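Local coordinates for protein methylenetetrahydrofolate--tRNA-(uracil-5-)-methyltransferase TrmFO (Thermus thermophilus, PDB 3G5S) that probably catalyses the folate- and FAD-dependent methylation of uridine 54 in tRNA to 5-methyluridine, at residues L145-L154 and Y312-G320. Sequence-based numbering, arbitrary orientation.
Sequences LKRRFGDHFL and YLNAPRLLG. With GSH (glutathione), chain C; EDO (1,2-ethanediol), chain F.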
loop_
_atom_site.group_PDB
_atom_site.type_symbol
_atom_site.label_atom_id
_atom_site.label_comp_id
_atom_site.label_asym_id
_atom_site.label_seq_id
_atom_site.Cartn_x
_atom_site.Cartn_y
_atom_site.Cartn_z
ATOM N N LEU A 145 15.690 4.343 -12.511
ATOM C CA LEU A 145 14.275 4.674 -12.604
ATOM C C LEU A 145 14.052 6.186 -12.644
ATOM O O LEU A 145 13.218 6.679 -13.406
ATOM C CB LEU A 145 13.505 4.053 -11.439
ATOM C CG LEU A 145 13.303 2.546 -11.580
ATOM C CD1 LEU A 145 12.920 1.933 -10.242
ATOM C CD2 LEU A 145 12.258 2.241 -12.644
ATOM N N LYS A 146 14.794 6.924 -11.825
ATOM C CA LYS A 146 14.706 8.377 -11.856
ATOM C C LYS A 146 15.130 8.934 -13.213
ATOM O O LYS A 146 14.503 9.854 -13.732
ATOM C CB LYS A 146 15.554 8.995 -10.744
ATOM C CG LYS A 146 15.016 8.726 -9.351
ATOM C CD LYS A 146 15.712 9.567 -8.297
ATOM C CE LYS A 146 17.217 9.415 -8.345
ATOM N NZ LYS A 146 17.877 10.251 -7.304
ATOM N N ARG A 147 16.193 8.381 -13.785
ATOM C CA ARG A 147 16.661 8.836 -15.092
ATOM C C ARG A 147 15.591 8.637 -16.164
ATOM O O ARG A 147 15.352 9.512 -16.997
ATOM C CB ARG A 147 17.934 8.094 -15.508
ATOM C CG ARG A 147 19.212 8.596 -14.871
ATOM C CD ARG A 147 20.431 8.123 -15.659
ATOM N NE ARG A 147 20.456 6.674 -15.829
ATOM C CZ ARG A 147 20.959 5.829 -14.936
ATOM N NH1 ARG A 147 21.476 6.287 -13.804
ATOM N NH2 ARG A 147 20.938 4.526 -15.169
ATOM N N ARG A 148 14.949 7.473 -16.141
ATOM C CA ARG A 148 14.009 7.101 -17.188
ATOM C C ARG A 148 12.654 7.796 -17.020
ATOM O O ARG A 148 12.059 8.239 -18.001
ATOM C CB ARG A 148 13.866 5.571 -17.219
ATOM C CG ARG A 148 12.870 4.977 -18.212
ATOM C CD ARG A 148 13.387 4.866 -19.640
ATOM N NE ARG A 148 14.786 4.460 -19.763
ATOM C CZ ARG A 148 15.219 3.217 -19.986
ATOM N NH1 ARG A 148 14.370 2.204 -20.090
ATOM N NH2 ARG A 148 16.524 2.991 -20.109
ATOM N N PHE A 149 12.178 7.910 -15.780
ATOM C CA PHE A 149 10.812 8.372 -15.542
ATOM C C PHE A 149 10.682 9.729 -14.856
ATOM O O PHE A 149 9.593 10.297 -14.835
ATOM C CB PHE A 149 10.012 7.297 -14.792
ATOM C CG PHE A 149 9.900 6.014 -15.558
ATOM C CD1 PHE A 149 9.095 5.942 -16.682
ATOM C CD2 PHE A 149 10.625 4.893 -15.185
ATOM C CE1 PHE A 149 9.003 4.772 -17.414
ATOM C CE2 PHE A 149 10.538 3.721 -15.913
ATOM C CZ PHE A 149 9.724 3.662 -17.031
ATOM N N GLY A 150 11.779 10.245 -14.309
ATOM C CA GLY A 150 11.776 11.556 -13.678
ATOM C C GLY A 150 12.117 11.499 -12.201
ATOM O O GLY A 150 11.571 10.681 -11.459
ATOM N N ASP A 151 13.015 12.380 -11.771
ATOM C CA ASP A 151 13.474 12.409 -10.385
ATOM C C ASP A 151 12.325 12.540 -9.397
ATOM O O ASP A 151 12.373 11.982 -8.300
ATOM C CB ASP A 151 14.424 13.590 -10.164
ATOM C CG ASP A 151 15.771 13.400 -10.830
ATOM O OD1 ASP A 151 16.019 12.316 -11.391
ATOM O OD2 ASP A 151 16.588 14.343 -10.786
ATOM N N HIS A 152 11.303 13.299 -9.774
ATOM C CA HIS A 152 10.219 13.603 -8.849
ATOM C C HIS A 152 9.204 12.482 -8.704
ATOM O O HIS A 152 8.292 12.585 -7.887
ATOM C CB HIS A 152 9.513 14.901 -9.250
ATOM C CG HIS A 152 10.339 16.127 -9.026
ATOM N ND1 HIS A 152 10.938 16.819 -10.056
ATOM C CD2 HIS A 152 10.674 16.778 -7.889
ATOM C CE1 HIS A 152 11.601 17.850 -9.561
ATOM N NE2 HIS A 152 11.457 17.848 -8.249
ATOM N N PHE A 153 9.369 11.417 -9.483
ATOM C CA PHE A 153 8.391 10.338 -9.487
ATOM C C PHE A 153 8.849 9.077 -8.756
ATOM O O PHE A 153 8.180 8.050 -8.803
ATOM C CB PHE A 153 7.911 10.052 -10.910
ATOM C CG PHE A 153 7.239 11.232 -11.549
ATOM C CD1 PHE A 153 6.157 11.844 -10.937
ATOM C CD2 PHE A 153 7.711 11.757 -12.736
ATOM C CE1 PHE A 153 5.542 12.942 -11.516
ATOM C CE2 PHE A 153 7.104 12.855 -13.319
ATOM C CZ PHE A 153 6.022 13.448 -12.707
ATOM N N LEU A 154 9.963 9.188 -8.044
ATOM C CA LEU A 154 10.416 8.155 -7.127
ATOM C C LEU A 154 10.708 8.812 -5.784
ATOM O O LEU A 154 11.375 9.844 -5.729
ATOM C CB LEU A 154 11.654 7.432 -7.665
ATOM C CG LEU A 154 12.242 6.337 -6.772
ATOM C CD1 LEU A 154 12.886 5.235 -7.597
ATOM C CD2 LEU A 154 13.246 6.921 -5.779
ATOM N N TYR A 312 9.644 3.969 -3.421
ATOM C CA TYR A 312 8.464 3.645 -4.203
ATOM C C TYR A 312 8.223 4.669 -5.303
ATOM O O TYR A 312 8.695 5.807 -5.239
ATOM C CB TYR A 312 7.222 3.495 -3.297
ATOM C CG TYR A 312 6.727 4.798 -2.704
ATOM C CD1 TYR A 312 7.376 5.388 -1.625
ATOM C CD2 TYR A 312 5.614 5.443 -3.222
ATOM C CE1 TYR A 312 6.929 6.583 -1.087
ATOM C CE2 TYR A 312 5.157 6.638 -2.686
ATOM C CZ TYR A 312 5.821 7.207 -1.617
ATOM O OH TYR A 312 5.392 8.399 -1.070
ATOM N N LEU A 313 7.473 4.239 -6.307
ATOM C CA LEU A 313 7.115 5.058 -7.452
ATOM C C LEU A 313 5.792 5.788 -7.283
ATOM O O LEU A 313 4.904 5.344 -6.543
ATOM C CB LEU A 313 6.999 4.170 -8.686
ATOM C CG LEU A 313 8.298 3.490 -9.108
ATOM C CD1 LEU A 313 7.999 2.416 -10.128
ATOM C CD2 LEU A 313 9.295 4.507 -9.662
ATOM N N ASN A 314 5.659 6.895 -8.004
ATOM C CA ASN A 314 4.392 7.587 -8.094
ATOM C C ASN A 314 3.490 6.806 -9.031
ATOM O O ASN A 314 3.474 7.024 -10.241
ATOM C CB ASN A 314 4.582 9.020 -8.584
ATOM C CG ASN A 314 3.349 9.851 -8.356
ATOM O OD1 ASN A 314 2.249 9.445 -8.737
ATOM N ND2 ASN A 314 3.508 10.997 -7.701
ATOM N N ALA A 315 2.755 5.861 -8.462
ATOM C CA ALA A 315 1.923 4.977 -9.264
ATOM C C ALA A 315 0.894 5.726 -10.114
ATOM O O ALA A 315 0.746 5.425 -11.293
ATOM C CB ALA A 315 1.268 3.904 -8.404
ATOM N N PRO A 316 0.184 6.718 -9.540
ATOM C CA PRO A 316 -0.829 7.351 -10.391
ATOM C C PRO A 316 -0.231 8.048 -11.611
ATOM O O PRO A 316 -0.882 8.109 -12.655
ATOM C CB PRO A 316 -1.499 8.364 -9.453
ATOM C CG PRO A 316 -1.262 7.834 -8.088
ATOM C CD PRO A 316 0.058 7.122 -8.127
ATOM N N ARG A 317 0.990 8.555 -11.493
ATOM C CA ARG A 317 1.628 9.205 -12.631
ATOM C C ARG A 317 2.236 8.214 -13.618
ATOM O O ARG A 317 2.338 8.517 -14.799
ATOM C CB ARG A 317 2.713 10.171 -12.156
ATOM C CG ARG A 317 2.194 11.393 -11.414
ATOM C CD ARG A 317 1.192 12.203 -12.242
ATOM N NE ARG A 317 1.755 12.721 -13.486
ATOM C CZ ARG A 317 2.402 13.875 -13.592
ATOM N NH1 ARG A 317 2.583 14.637 -12.521
ATOM N NH2 ARG A 317 2.877 14.265 -14.769
ATOM N N LEU A 318 2.653 7.045 -13.138
ATOM C CA LEU A 318 3.473 6.138 -13.944
ATOM C C LEU A 318 2.818 4.833 -14.380
ATOM O O LEU A 318 3.216 4.277 -15.399
ATOM C CB LEU A 318 4.763 5.788 -13.214
ATOM C CG LEU A 318 5.721 6.942 -12.932
ATOM C CD1 LEU A 318 6.969 6.421 -12.238
ATOM C CD2 LEU A 318 6.081 7.723 -14.199
ATOM N N LEU A 319 1.870 4.323 -13.589
ATOM C CA LEU A 319 1.339 2.971 -13.775
ATOM C C LEU A 319 -0.145 2.942 -14.103
ATOM O O LEU A 319 -0.927 3.740 -13.586
ATOM C CB LEU A 319 1.559 2.127 -12.510
ATOM C CG LEU A 319 2.995 1.992 -11.999
ATOM C CD1 LEU A 319 3.036 1.196 -10.701
ATOM C CD2 LEU A 319 3.894 1.346 -13.043
ATOM N N GLY A 320 -0.534 1.991 -14.945
ATOM C CA GLY A 320 -1.935 1.660 -15.110
ATOM C C GLY A 320 -2.394 0.674 -14.045
ATOM O O GLY A 320 -1.586 0.137 -13.284
HETATM N N1 GSH C . 6.773 10.586 0.309
HETATM C CA1 GSH C . 6.651 11.399 -0.887
HETATM C C1 GSH C . 7.914 12.186 -1.201
HETATM O O11 GSH C . 9.055 11.953 -0.432
HETATM O O12 GSH C . 8.005 12.750 -2.241
HETATM C CB1 GSH C . 5.396 12.266 -0.920
HETATM C CG1 GSH C . 5.443 13.607 -0.196
HETATM C CD1 GSH C . 5.493 13.606 1.329
HETATM O OE1 GSH C . 5.704 12.623 1.964
HETATM N N2 GSH C . 5.247 14.859 1.987
HETATM C CA2 GSH C . 5.166 14.930 3.412
HETATM C C2 GSH C . 3.733 15.110 3.903
HETATM O O2 GSH C . 3.250 16.192 3.951
HETATM C CB2 GSH C . 6.084 16.056 3.858
HETATM S SG2 GSH C . 6.361 16.222 5.634
HETATM N N3 GSH C . 3.183 14.045 4.718
HETATM C CA3 GSH C . 1.900 14.233 5.360
HETATM C C3 GSH C . 0.709 14.137 4.418
HETATM O O31 GSH C . -0.275 14.792 4.566
HETATM O O32 GSH C . 0.935 13.463 3.235
HETATM C C1 EDO F . 5.844 9.648 -4.803
HETATM O O1 EDO F . 5.092 10.682 -4.163
HETATM C C2 EDO F . 6.957 10.301 -5.610
HETATM O O2 EDO F . 6.361 11.127 -6.614
#
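F153 meets the other segment with both its backbone and its ring. Its carbonyl O takes the hydrogen bond of N314 N at 2.9 Å, a fairly straight bond (160° at the hydrogen) with the donor tilted from the carbonyl plane; L313 CA also lies 3.5 Å from F153 O in a weaker CA-H...O contact. The buried side is mostly apolar: L154 CD1 lies 4.2 Å from L313 CD2, with L145 a little further off on the same methyl. L318 CD1 packs on F153 CB (4.0 Å), and both its methyls reach F149 CB, while the F149 ring stacks on F325. L154 and L313 form an antiparallel, non-hydrogen-bonded pair, and the bond from Y312 to A155 continues this small two-stranded sheet of strands 154-155 and 309-313, reached from helix 139-149 by the turn G150-F153. Right after the strand, N314 caps helix 315-318: with CG anti to its own N (chi1 -166°), OD1 accepts from R317 N at 3.2 Å, the donor above the amide plane. N314 ND2 points the other way, to P387 O and to O2 of an ethanediol, probably from the crystallisation liquor, that also bonds H152 O. Beyond it Y312 OH, bonded also to F390 O, accepts from GSH N1 at 2.9 Å in the glutathione pocket. On the solvent side no hydrogen bond links exposed R317 to F153. Bent at chi2 and chi3, R317 brings NH1 to the ring edge, 3.6 Å from F153 CE1; the planes are 70° apart, and CZ of the ring lies over one guanidinium face, offset toward its rim.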